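PDB 6D97: aldehyde dehydrogenase 12 from Zea mays, which oxidises L-glutamate gamma-semialdehyde to glutamate with NAD+ as electron acceptor, the last step of proline catabolism in plants. Local coordinates for residues Ser88-His98 with Leu213-Leu221; Val74-Phe85 with Phe250-Leu261. All coordinates share one frame; numbering follows the deposited sequence.

Both contacts are largely buried, and both fasten helix 83-90 and its flanking loops to one side of the parallel sheet that carries NAD. Strands 218-223 and 249-251 are neighbours there, so the contacts meet: Val220 packs on Ile251 and Phe85, and Leu221 O probably accepts a hydrogen bond from Ile251 N. Along the chain, contact 1 is nested inside the loop closed by contact 2. Contact 1, at the helix's C-terminal end and near the second subunit, is chiefly polar, with lysine, histidine and glycine meeting backbone carbonyls. Contact 2, before and into the helix, is mainly aliphatic and aromatic, and its second segment reaches the adenine of NAD.

Contact 1. Residues Ser88-His98 with Leu213-Leu221; sequences SLSKCPKHGLH and LYMGNKPVL
Ser88 takes the ammonium group of Lys218 on two oxygens, NZ donating to the carbonyl O of Ser88 at 2.9 Å and to its OG at 3.0 Å. The hydroxyl lies anti to the Ser88 backbone N (chi1 -173°), beside its own carbonyl, and this lets one ammonium reach both. NZ stands above the carbonyl plane, and a water joins it to OG, which also bonds Asp249. A lysine suits this site: its extended chain spans the gap, and its charge is probably favoured by the carbonyl of Ser88 in the last turns of the helix and by nearby Asp249. Leu89 crosses Val220 at about a right angle, CD1 meeting Val220 CG1 at 3.8 Å. At Cys92, small enough to lie close to the strand, CB rests on Lys218 CB at 3.6 Å. The chain then makes a type I turn from Pro93 to Gly96, where Lys94 N bonds Glu456 of the second subunit. What it returns to is the connection between helix 203-214 and strand 218-223 of the Rossmann-type NAD-binding domain, where Gly216, with positive phi, closes the helix in a Schellman motif. Gly96 lies so near Gly216 O that a beta carbon would clash. Next to it, Leu97 N donates to Gly216 O at 2.9 Å, while Leu97 CD1 packs obliquely on Lys218 CB and beside Asn217 O. Finally, His98 lays its ring over Gly216 CA, 3.5 Å from CA to the ring centroid, a CH-pi contact; a beta carbon on Gly216 would run into His98 O, and its backbone angles by themselves favour glycine. In the ring plane NE2 donates to Tyr214 O at 3.0 Å, nearly straight at 164°, and ND1 is bonded by Arg106 NE.

Contact 2. Residues Val74-Phe85 with Phe250-Leu261; sequences VAEVQGTEIKSF and FINSDGAVMNKL. With NAD (nicotinamide-adenine-dinucleotide), chain E.
Val77 N donates to Asn252 O in the carbonyl plane, at 2.8 Å and 167°, and Glu76 CA lends the same oxygen a C-H...O contact, so the loop after strand 70-74 is tied to the loop after strand 249-251. Before this bond, Val74 CG1 sits on Asn252 CB at 3.5 Å, crossing it at about a right angle; the buried Asn252 carboxamide is engaged by Ser228. Glu76 lies alongside Ser253, its OE2 bonded to Ser225. Val257, in the first turn of helix 255-265, turns its two methyls to the loop, CG1 meeting Val77 O at 3.5 Å and CG2 lying against Gly79, where a beta carbon would come tight on Lys260 CE. That helix is capped by Asp254, whose OD1 accepts from Val257 N at 2.9 Å; a water links Val77 O to Asp254 N. The side chains of Ile82 and Val257 slide past each other in opposite directions, CG2 to CG1 3.8 Å, and Ile82 CD1 reaches Leu261 CA. With CG anti to its carbonyl carbon (chi1 -69°), the Phe85 ring lies against the strand, Ile251 CD1 over the centre of one face, 3.9 Å from the centroid and 11° off the normal. The ring edge meets Phe250 O, and Leu261 packs on Phe85 CB. Replacing Phe85 by alanine is likely to leave a gap over Ile251 CD1 and to remove the apolar contact of the helix's first turn with Ile251. Met258 and Asn259 turn to the NAD adenine, Asn259 OD1 accepting from NAD N6A at 2.8 Å, so helix 255-265 lies between the loop 74-82 and the cofactor. Beside it, Ile251 packs on Val220 and Lys222 of strand 218-223, Phe85 touches Val49 of strand 43-49, and Phe250 packs on helix 229-240 and on Phe48 of strand 43-49.

Contact 1. Residues Ser88-His98 with Leu213-Leu221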
loop_
_atom_site.group_PDB
_atom_site.type_symbol
_atom_site.label_atom_id
_atom_site.label_comp_id
_atom_site.label_asym_id
_atom_site.label_seq_id
_atom_site.Cartn_x
_atom_site.Cartn_y
_atom_site.Cartn_z
ATOM N N SER A 88 0.425 -30.395 21.926
ATOM C CA SER A 88 1.408 -29.614 21.184
ATOM C C SER A 88 0.817 -28.294 20.708
ATOM O O SER A 88 1.486 -27.255 20.757
ATOM C CB SER A 88 1.930 -30.427 20.002
ATOM O OG SER A 88 2.996 -29.761 19.346
ATOM N N LEU A 89 -0.434 -28.314 20.245
ATOM C CA LEU A 89 -1.071 -27.082 19.793
ATOM C C LEU A 89 -1.337 -26.142 20.960
ATOM O O LEU A 89 -1.183 -24.922 20.830
ATOM C CB LEU A 89 -2.369 -27.399 19.049
ATOM C CG LEU A 89 -2.266 -27.832 17.587
ATOM C CD1 LEU A 89 -3.576 -28.460 17.137
ATOM C CD2 LEU A 89 -1.923 -26.634 16.725
ATOM N N SER A 90 -1.719 -26.693 22.116
ATOM C CA SER A 90 -2.030 -25.862 23.274
ATOM C C SER A 90 -0.812 -25.102 23.787
ATOM O O SER A 90 -0.973 -24.139 24.545
ATOM C CB SER A 90 -2.617 -26.720 24.396
ATOM O OG SER A 90 -1.592 -27.360 25.134
ATOM N N LYS A 91 0.399 -25.507 23.391
ATOM C CA LYS A 91 1.596 -24.779 23.796
ATOM C C LYS A 91 1.717 -23.433 23.095
ATOM O O LYS A 91 2.457 -22.565 23.570
ATOM C CB LYS A 91 2.845 -25.625 23.532
ATOM C CG LYS A 91 3.001 -26.776 24.508
ATOM C CD LYS A 91 4.211 -27.642 24.208
ATOM C CE LYS A 91 4.193 -28.879 25.090
ATOM N NZ LYS A 91 5.528 -29.524 25.185
ATOM N N CYS A 92 0.999 -23.232 21.993
ATOM C CA CYS A 92 1.048 -21.965 21.280
ATOM C C CYS A 92 -0.056 -21.045 21.785
ATOM O O CYS A 92 -1.241 -21.361 21.606
ATOM C CB CYS A 92 0.896 -22.181 19.785
ATOM S SG CYS A 92 0.998 -20.650 18.820
ATOM N N PRO A 93 0.275 -19.909 22.398
ATOM C CA PRO A 93 -0.765 -18.983 22.858
ATOM C C PRO A 93 -1.406 -18.265 21.681
ATOM O O PRO A 93 -0.939 -18.332 20.542
ATOM C CB PRO A 93 0.006 -18.009 23.749
ATOM C CG PRO A 93 1.363 -17.966 23.116
ATOM C CD PRO A 93 1.627 -19.363 22.602
ATOM N N LYS A 94 -2.491 -17.548 21.972
ATOM C CA LYS A 94 -3.206 -16.862 20.905
ATOM C C LYS A 94 -2.435 -15.663 20.366
ATOM O O LYS A 94 -2.771 -15.166 19.285
ATOM C CB LYS A 94 -4.590 -16.441 21.390
ATOM C CG LYS A 94 -5.585 -17.584 21.393
ATOM C CD LYS A 94 -6.933 -17.163 21.952
ATOM C CE LYS A 94 -6.938 -17.194 23.469
ATOM N NZ LYS A 94 -8.292 -16.976 24.045
ATOM N N HIS A 95 -1.409 -15.192 21.080
ATOM C CA HIS A 95 -0.516 -14.174 20.543
ATOM C C HIS A 95 0.688 -14.773 19.823
ATOM O O HIS A 95 1.672 -14.062 19.582
ATOM C CB HIS A 95 -0.066 -13.196 21.639
ATOM C CG HIS A 95 0.162 -13.821 22.979
ATOM N ND1 HIS A 95 1.396 -14.270 23.394
ATOM C CD2 HIS A 95 -0.682 -14.030 24.017
ATOM C CE1 HIS A 95 1.300 -14.752 24.620
ATOM N NE2 HIS A 95 0.049 -14.617 25.022
ATOM N N GLY A 96 0.623 -16.055 19.471
ATOM C CA GLY A 96 1.511 -16.640 18.489
ATOM C C GLY A 96 2.853 -17.084 19.041
ATOM O O GLY A 96 3.253 -16.766 20.162
ATOM N N LEU A 97 3.557 -17.868 18.218
ATOM C CA LEU A 97 4.969 -18.123 18.476
ATOM C C LEU A 97 5.772 -16.841 18.350
ATOM O O LEU A 97 6.813 -16.688 18.998
ATOM C CB LEU A 97 5.505 -19.186 17.515
ATOM C CG LEU A 97 4.832 -20.557 17.564
ATOM C CD1 LEU A 97 5.570 -21.564 16.701
ATOM C CD2 LEU A 97 4.778 -21.033 19.000
ATOM N N HIS A 98 5.300 -15.914 17.520
ATOM C CA HIS A 98 5.844 -14.569 17.426
ATOM C C HIS A 98 4.777 -13.679 16.803
ATOM O O HIS A 98 3.811 -14.161 16.207
ATOM C CB HIS A 98 7.137 -14.532 16.603
ATOM C CG HIS A 98 6.959 -14.959 15.178
ATOM N ND1 HIS A 98 7.172 -16.253 14.753
ATOM C CD2 HIS A 98 6.579 -14.262 14.081
ATOM C CE1 HIS A 98 6.939 -16.334 13.456
ATOM N NE2 HIS A 98 6.571 -15.141 13.025
ATOM N N LEU A 213 3.496 -20.394 9.318
ATOM C CA LEU A 213 4.651 -20.169 10.179
ATOM C C LEU A 213 5.147 -18.733 10.084
ATOM O O LEU A 213 5.526 -18.134 11.100
ATOM C CB LEU A 213 5.773 -21.143 9.823
ATOM C CG LEU A 213 5.553 -22.599 10.234
ATOM C CD1 LEU A 213 6.598 -23.504 9.586
ATOM C CD2 LEU A 213 5.591 -22.724 11.742
ATOM N N TYR A 214 5.148 -18.162 8.874
ATOM C CA TYR A 214 5.660 -16.806 8.684
ATOM C C TYR A 214 4.951 -15.808 9.591
ATOM O O TYR A 214 5.595 -14.954 10.211
ATOM C CB TYR A 214 5.499 -16.371 7.226
ATOM C CG TYR A 214 6.365 -17.088 6.216
ATOM C CD1 TYR A 214 7.548 -17.710 6.595
ATOM C CD2 TYR A 214 5.997 -17.133 4.874
ATOM C CE1 TYR A 214 8.340 -18.362 5.666
ATOM C CE2 TYR A 214 6.775 -17.784 3.939
ATOM C CZ TYR A 214 7.948 -18.395 4.337
ATOM O OH TYR A 214 8.725 -19.041 3.399
ATOM N N MET A 215 3.623 -15.893 9.673
ATOM C CA MET A 215 2.855 -14.895 10.405
ATOM C C MET A 215 2.857 -15.127 11.908
ATOM O O MET A 215 2.318 -14.293 12.645
ATOM C CB MET A 215 1.415 -14.856 9.894
ATOM C CG MET A 215 1.307 -14.582 8.402
ATOM S SD MET A 215 2.318 -13.183 7.871
ATOM C CE MET A 215 1.535 -11.833 8.750
ATOM N N GLY A 216 3.437 -16.222 12.377
ATOM C CA GLY A 216 3.557 -16.489 13.789
ATOM C C GLY A 216 2.638 -17.560 14.351
ATOM O O GLY A 216 2.488 -17.632 15.578
ATOM N N ASN A 217 2.024 -18.382 13.507
ATOM C CA ASN A 217 1.156 -19.448 13.978
ATOM C C ASN A 217 1.959 -20.718 14.245
ATOM O O ASN A 217 3.104 -20.865 13.808
ATOM C CB ASN A 217 0.054 -19.737 12.957
ATOM C CG ASN A 217 -0.721 -18.493 12.563
ATOM O OD1 ASN A 217 -1.591 -18.033 13.299
ATOM N ND2 ASN A 217 -0.408 -17.945 11.394
ATOM N N LYS A 218 1.343 -21.638 14.986
ATOM C CA LYS A 218 1.866 -22.994 15.118
ATOM C C LYS A 218 0.889 -23.949 14.454
ATOM O O LYS A 218 -0.196 -24.203 15.002
ATOM C CB LYS A 218 2.087 -23.382 16.581
ATOM C CG LYS A 218 2.464 -24.843 16.754
ATOM C CD LYS A 218 3.003 -25.146 18.131
ATOM C CE LYS A 218 3.411 -26.609 18.215
ATOM N NZ LYS A 218 4.056 -26.939 19.516
ATOM N N PRO A 219 1.207 -24.475 13.278
ATOM C CA PRO A 219 0.257 -25.323 12.561
ATOM C C PRO A 219 0.451 -26.805 12.826
ATOM O O PRO A 219 1.544 -27.282 13.139
ATOM C CB PRO A 219 0.569 -24.999 11.094
ATOM C CG PRO A 219 2.046 -24.767 11.106
ATOM C CD PRO A 219 2.390 -24.168 12.459
ATOM N N VAL A 220 -0.652 -27.532 12.699
ATOM C CA VAL A 220 -0.632 -28.975 12.521
ATOM C C VAL A 220 -1.042 -29.243 11.080
ATOM O O VAL A 220 -2.067 -28.729 10.610
ATOM C CB VAL A 220 -1.548 -29.696 13.528
ATOM C CG1 VAL A 220 -2.996 -29.222 13.411
ATOM C CG2 VAL A 220 -1.446 -31.201 13.343
ATOM N N LEU A 221 -0.209 -29.985 10.360
ATOM C CA LEU A 221 -0.383 -30.194 8.931
ATOM C C LEU A 221 -0.849 -31.618 8.669
ATOM O O LEU A 221 -0.227 -32.578 9.135
ATOM C CB LEU A 221 0.916 -29.916 8.172
ATOM C CG LEU A 221 0.880 -30.316 6.697
ATOM C CD1 LEU A 221 -0.134 -29.495 5.915
ATOM C CD2 LEU A 221 2.255 -30.187 6.078
HETATM O O HOH W 1 5.443 -29.454 19.285
#

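Contact 2. Residues Val74-Phe85 with Phe250-Leu261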
loop_
_atom_site.group_PDB
_atom_site.type_symbol
_atom_site.label_atom_id
_atom_site.label_comp_id
_atom_site.label_asym_id
_atom_site.label_seq_id
_atom_site.Cartn_x
_atom_site.Cartn_y
_atom_site.Cartn_z
ATOM N N VAL A 74 1.457 -46.027 6.137
ATOM C CA VAL A 74 1.272 -44.708 6.727
ATOM C C VAL A 74 0.826 -44.883 8.172
ATOM O O VAL A 74 -0.091 -45.664 8.453
ATOM C CB VAL A 74 0.250 -43.878 5.927
ATOM C CG1 VAL A 74 0.031 -42.525 6.572
ATOM C CG2 VAL A 74 0.720 -43.718 4.485
ATOM N N ALA A 75 1.473 -44.158 9.084
ATOM C CA ALA A 75 1.186 -44.268 10.515
ATOM C C ALA A 75 -0.045 -43.427 10.855
ATOM O O ALA A 75 0.029 -42.363 11.473
ATOM C CB ALA A 75 2.396 -43.839 11.334
ATOM N N GLU A 76 -1.204 -43.937 10.450
ATOM C CA GLU A 76 -2.440 -43.187 10.630
ATOM C C GLU A 76 -2.865 -43.210 12.094
ATOM O O GLU A 76 -3.016 -44.279 12.694
ATOM C CB GLU A 76 -3.537 -43.739 9.724
ATOM C CG GLU A 76 -3.432 -43.203 8.299
ATOM C CD GLU A 76 -4.642 -43.522 7.449
ATOM O OE1 GLU A 76 -5.403 -44.438 7.821
ATOM O OE2 GLU A 76 -4.841 -42.846 6.417
ATOM N N VAL A 77 -3.046 -42.022 12.662
ATOM C CA VAL A 77 -3.448 -41.865 14.054
ATOM C C VAL A 77 -4.941 -42.132 14.179
ATOM O O VAL A 77 -5.736 -41.722 13.325
ATOM C CB VAL A 77 -3.088 -40.454 14.554
ATOM C CG1 VAL A 77 -3.633 -40.211 15.954
ATOM C CG2 VAL A 77 -1.584 -40.250 14.518
ATOM N N GLN A 78 -5.328 -42.822 15.246
ATOM C CA GLN A 78 -6.726 -43.123 15.501
ATOM C C GLN A 78 -7.325 -42.076 16.439
ATOM O O GLN A 78 -6.623 -41.241 17.011
ATOM C CB GLN A 78 -6.873 -44.536 16.068
ATOM C CG GLN A 78 -6.639 -45.631 15.031
ATOM C CD GLN A 78 -6.032 -46.887 15.631
ATOM O OE1 GLN A 78 -6.693 -47.620 16.368
ATOM N NE2 GLN A 78 -4.760 -47.135 15.326
ATOM N N GLY A 79 -8.652 -42.122 16.575
ATOM C CA GLY A 79 -9.354 -41.059 17.273
ATOM C C GLY A 79 -8.980 -40.932 18.736
ATOM O O GLY A 79 -9.149 -39.865 19.332
ATOM N N THR A 80 -8.473 -42.010 19.336
ATOM C CA THR A 80 -8.087 -42.003 20.740
ATOM C C THR A 80 -6.577 -41.953 20.936
ATOM O O THR A 80 -6.090 -42.298 22.017
ATOM C CB THR A 80 -8.669 -43.220 21.463
ATOM O OG1 THR A 80 -8.484 -44.397 20.664
ATOM C CG2 THR A 80 -10.152 -43.013 21.746
ATOM N N GLU A 81 -5.821 -41.537 19.925
ATOM C CA GLU A 81 -4.395 -41.290 20.109
ATOM C C GLU A 81 -4.001 -39.918 19.573
ATOM O O GLU A 81 -2.903 -39.726 19.042
ATOM C CB GLU A 81 -3.549 -42.392 19.474
ATOM C CG GLU A 81 -4.105 -42.988 18.201
ATOM C CD GLU A 81 -3.092 -43.882 17.504
ATOM O OE1 GLU A 81 -3.481 -44.651 16.598
ATOM O OE2 GLU A 81 -1.898 -43.809 17.866
ATOM N N ILE A 82 -4.883 -38.926 19.741
ATOM C CA ILE A 82 -4.625 -37.570 19.263
ATOM C C ILE A 82 -4.264 -36.602 20.385
ATOM O O ILE A 82 -4.129 -35.397 20.124
ATOM C CB ILE A 82 -5.829 -37.011 18.476
ATOM C CG1 ILE A 82 -7.050 -36.886 19.391
ATOM C CG2 ILE A 82 -6.142 -37.876 17.268
ATOM C CD1 ILE A 82 -8.136 -35.978 18.855
ATOM N N LYS A 83 -4.100 -37.088 21.623
ATOM C CA LYS A 83 -3.852 -36.187 22.749
ATOM C C LYS A 83 -2.555 -35.411 22.567
ATOM O O LYS A 83 -2.493 -34.213 22.871
ATOM C CB LYS A 83 -3.817 -36.975 24.061
ATOM C CG LYS A 83 -3.990 -36.106 25.304
ATOM C CD LYS A 83 -3.680 -36.869 26.584
ATOM C CE LYS A 83 -3.987 -36.016 27.806
ATOM N NZ LYS A 83 -3.530 -36.656 29.067
ATOM N N SER A 84 -1.508 -36.080 22.077
ATOM C CA SER A 84 -0.222 -35.418 21.896
ATOM C C SER A 84 -0.332 -34.235 20.939
ATOM O O SER A 84 0.338 -33.212 21.125
ATOM C CB SER A 84 0.815 -36.424 21.396
ATOM O OG SER A 84 1.263 -37.258 22.453
ATOM N N PHE A 85 -1.181 -34.350 19.915
ATOM C CA PHE A 85 -1.354 -33.239 18.984
ATOM C C PHE A 85 -2.103 -32.085 19.639
ATOM O O PHE A 85 -1.757 -30.915 19.427
ATOM C CB PHE A 85 -2.068 -33.719 17.720
ATOM C CG PHE A 85 -1.239 -34.646 16.880
ATOM C CD1 PHE A 85 -0.359 -34.144 15.934
ATOM C CD2 PHE A 85 -1.327 -36.018 17.046
ATOM C CE1 PHE A 85 0.414 -34.994 15.161
ATOM C CE2 PHE A 85 -0.556 -36.876 16.277
ATOM C CZ PHE A 85 0.314 -36.363 15.331
ATOM N N PHE A 250 2.899 -32.822 12.308
ATOM C CA PHE A 250 2.522 -33.503 11.073
ATOM C C PHE A 250 1.706 -34.730 11.449
ATOM O O PHE A 250 2.224 -35.633 12.112
ATOM C CB PHE A 250 3.778 -33.889 10.285
ATOM C CG PHE A 250 3.512 -34.453 8.919
ATOM C CD1 PHE A 250 2.795 -33.732 7.975
ATOM C CD2 PHE A 250 4.024 -35.692 8.567
ATOM C CE1 PHE A 250 2.573 -34.251 6.710
ATOM C CE2 PHE A 250 3.807 -36.220 7.309
ATOM C CZ PHE A 250 3.082 -35.499 6.376
ATOM N N ILE A 251 0.435 -34.763 11.056
ATOM C CA ILE A 251 -0.460 -35.855 11.425
ATOM C C ILE A 251 -0.950 -36.548 10.159
ATOM O O ILE A 251 -1.286 -35.889 9.168
ATOM C CB ILE A 251 -1.644 -35.369 12.286
ATOM C CG1 ILE A 251 -2.525 -36.554 12.695
ATOM C CG2 ILE A 251 -2.464 -34.315 11.555
ATOM C CD1 ILE A 251 -3.520 -36.243 13.799
ATOM N N ASN A 252 -0.963 -37.877 10.187
ATOM C CA ASN A 252 -1.572 -38.690 9.146
ATOM C C ASN A 252 -2.781 -39.398 9.743
ATOM O O ASN A 252 -2.681 -39.998 10.819
ATOM C CB ASN A 252 -0.583 -39.714 8.581
ATOM C CG ASN A 252 0.664 -39.076 7.989
ATOM O OD1 ASN A 252 0.719 -38.785 6.796
ATOM N ND2 ASN A 252 1.683 -38.891 8.817
ATOM N N SER A 253 -3.917 -39.315 9.060
ATOM C CA SER A 253 -5.146 -39.925 9.554
ATOM C C SER A 253 -6.179 -39.892 8.441
ATOM O O SER A 253 -5.995 -39.233 7.414
ATOM C CB SER A 253 -5.681 -39.208 10.798
ATOM O OG SER A 253 -6.168 -37.916 10.472
ATOM N N ASP A 254 -7.272 -40.619 8.657
ATOM C CA ASP A 254 -8.428 -40.442 7.801
ATOM C C ASP A 254 -9.135 -39.140 8.165
ATOM O O ASP A 254 -8.813 -38.485 9.162
ATOM C CB ASP A 254 -9.383 -41.636 7.902
ATOM C CG ASP A 254 -9.866 -41.906 9.323
ATOM O OD1 ASP A 254 -10.183 -40.954 10.065
ATOM O OD2 ASP A 254 -9.962 -43.094 9.690
ATOM N N GLY A 255 -10.111 -38.767 7.339
ATOM C CA GLY A 255 -10.798 -37.505 7.554
ATOM C C GLY A 255 -11.540 -37.452 8.876
ATOM O O GLY A 255 -11.615 -36.399 9.513
ATOM N N ALA A 256 -12.081 -38.590 9.316
ATOM C CA ALA A 256 -12.911 -38.595 10.517
ATOM C C ALA A 256 -12.091 -38.288 11.763
ATOM O O ALA A 256 -12.557 -37.571 12.658
ATOM C CB ALA A 256 -13.621 -39.939 10.663
ATOM N N VAL A 257 -10.877 -38.829 11.849
ATOM C CA VAL A 257 -10.032 -38.547 13.003
ATOM C C VAL A 257 -9.585 -37.093 12.991
ATOM O O VAL A 257 -9.591 -36.420 14.029
ATOM C CB VAL A 257 -8.830 -39.504 13.042
ATOM C CG1 VAL A 257 -7.821 -39.017 14.060
ATOM C CG2 VAL A 257 -9.289 -40.912 13.375
ATOM N N MET A 258 -9.199 -36.581 11.819
ATOM C CA MET A 258 -8.820 -35.176 11.718
ATOM C C MET A 258 -9.972 -34.271 12.132
ATOM O O MET A 258 -9.758 -33.212 12.736
ATOM C CB MET A 258 -8.368 -34.850 10.295
ATOM C CG MET A 258 -7.692 -33.492 10.165
ATOM S SD MET A 258 -6.213 -33.382 11.195
ATOM C CE MET A 258 -5.825 -31.641 11.055
ATOM N N ASN A 259 -11.205 -34.674 11.813
ATOM C CA ASN A 259 -12.374 -33.919 12.244
ATOM C C ASN A 259 -12.444 -33.854 13.763
ATOM O O ASN A 259 -12.684 -32.788 14.342
ATOM C CB ASN A 259 -13.643 -34.552 11.672
ATOM C CG ASN A 259 -14.691 -33.524 11.289
ATOM O OD1 ASN A 259 -15.290 -33.608 10.218
ATOM N ND2 ASN A 259 -14.914 -32.544 12.160
ATOM N N LYS A 260 -12.224 -34.991 14.430
ATOM C CA LYS A 260 -12.249 -35.010 15.888
ATOM C C LYS A 260 -11.163 -34.114 16.469
ATOM O O LYS A 260 -11.395 -33.406 17.457
ATOM C CB LYS A 260 -12.079 -36.435 16.410
ATOM C CG LYS A 260 -13.130 -37.432 15.973
ATOM C CD LYS A 260 -12.813 -38.782 16.603
ATOM C CE LYS A 260 -13.201 -39.945 15.709
ATOM N NZ LYS A 260 -14.674 -40.108 15.608
ATOM N N LEU A 261 -9.966 -34.139 15.877
ATOM C CA LEU A 261 -8.881 -33.306 16.383
ATOM C C LEU A 261 -9.230 -31.827 16.283
ATOM O O LEU A 261 -8.926 -31.047 17.192
ATOM C CB LEU A 261 -7.589 -33.607 15.626
ATOM C CG LEU A 261 -6.417 -32.679 15.939
ATOM C CD1 LEU A 261 -6.052 -32.749 17.413
ATOM C CD2 LEU A 261 -5.221 -33.026 15.072
HETATM P PA NAD E . -11.233 -34.264 0.218
HETATM O O1A NAD E . -12.268 -33.233 0.772
HETATM O O2A NAD E . -11.633 -35.633 -0.035
HETATM O O5B NAD E . -10.047 -34.617 1.025
HETATM C C5B NAD E . -9.039 -33.659 1.237
HETATM C C4B NAD E . -8.396 -33.732 2.618
HETATM O O4B NAD E . -9.310 -33.464 3.666
HETATM C C3B NAD E . -7.726 -35.039 2.893
HETATM O O3B NAD E . -6.550 -34.851 3.580
HETATM C C2B NAD E . -8.717 -35.733 3.724
HETATM O O2B NAD E . -8.112 -36.670 4.531
HETATM C C1B NAD E . -9.284 -34.598 4.492
HETATM N N9A NAD E . -10.610 -34.814 5.031
HETATM C C8A NAD E . -11.676 -35.480 4.455
HETATM N N7A NAD E . -12.728 -35.421 5.279
HETATM C C5A NAD E . -12.386 -34.700 6.419
HETATM C C6A NAD E . -13.047 -34.325 7.573
HETATM N N6A NAD E . -14.417 -34.710 7.763
HETATM N N1A NAD E . -12.414 -33.607 8.513
HETATM C C2A NAD E . -11.120 -33.226 8.365
HETATM N N3A NAD E . -10.436 -33.575 7.244
HETATM C C4A NAD E . -11.034 -34.297 6.275
HETATM O O3 NAD E . -10.577 -34.013 -1.072
HETATM P PN NAD E . -10.703 -34.892 -2.390
HETATM O O1N NAD E . -10.010 -33.987 -3.472
HETATM O O2N NAD E . -9.920 -36.168 -2.278
HETATM O O5D NAD E . -12.116 -35.164 -2.829
HETATM O O HOH W 2 -6.971 -42.380 11.185
#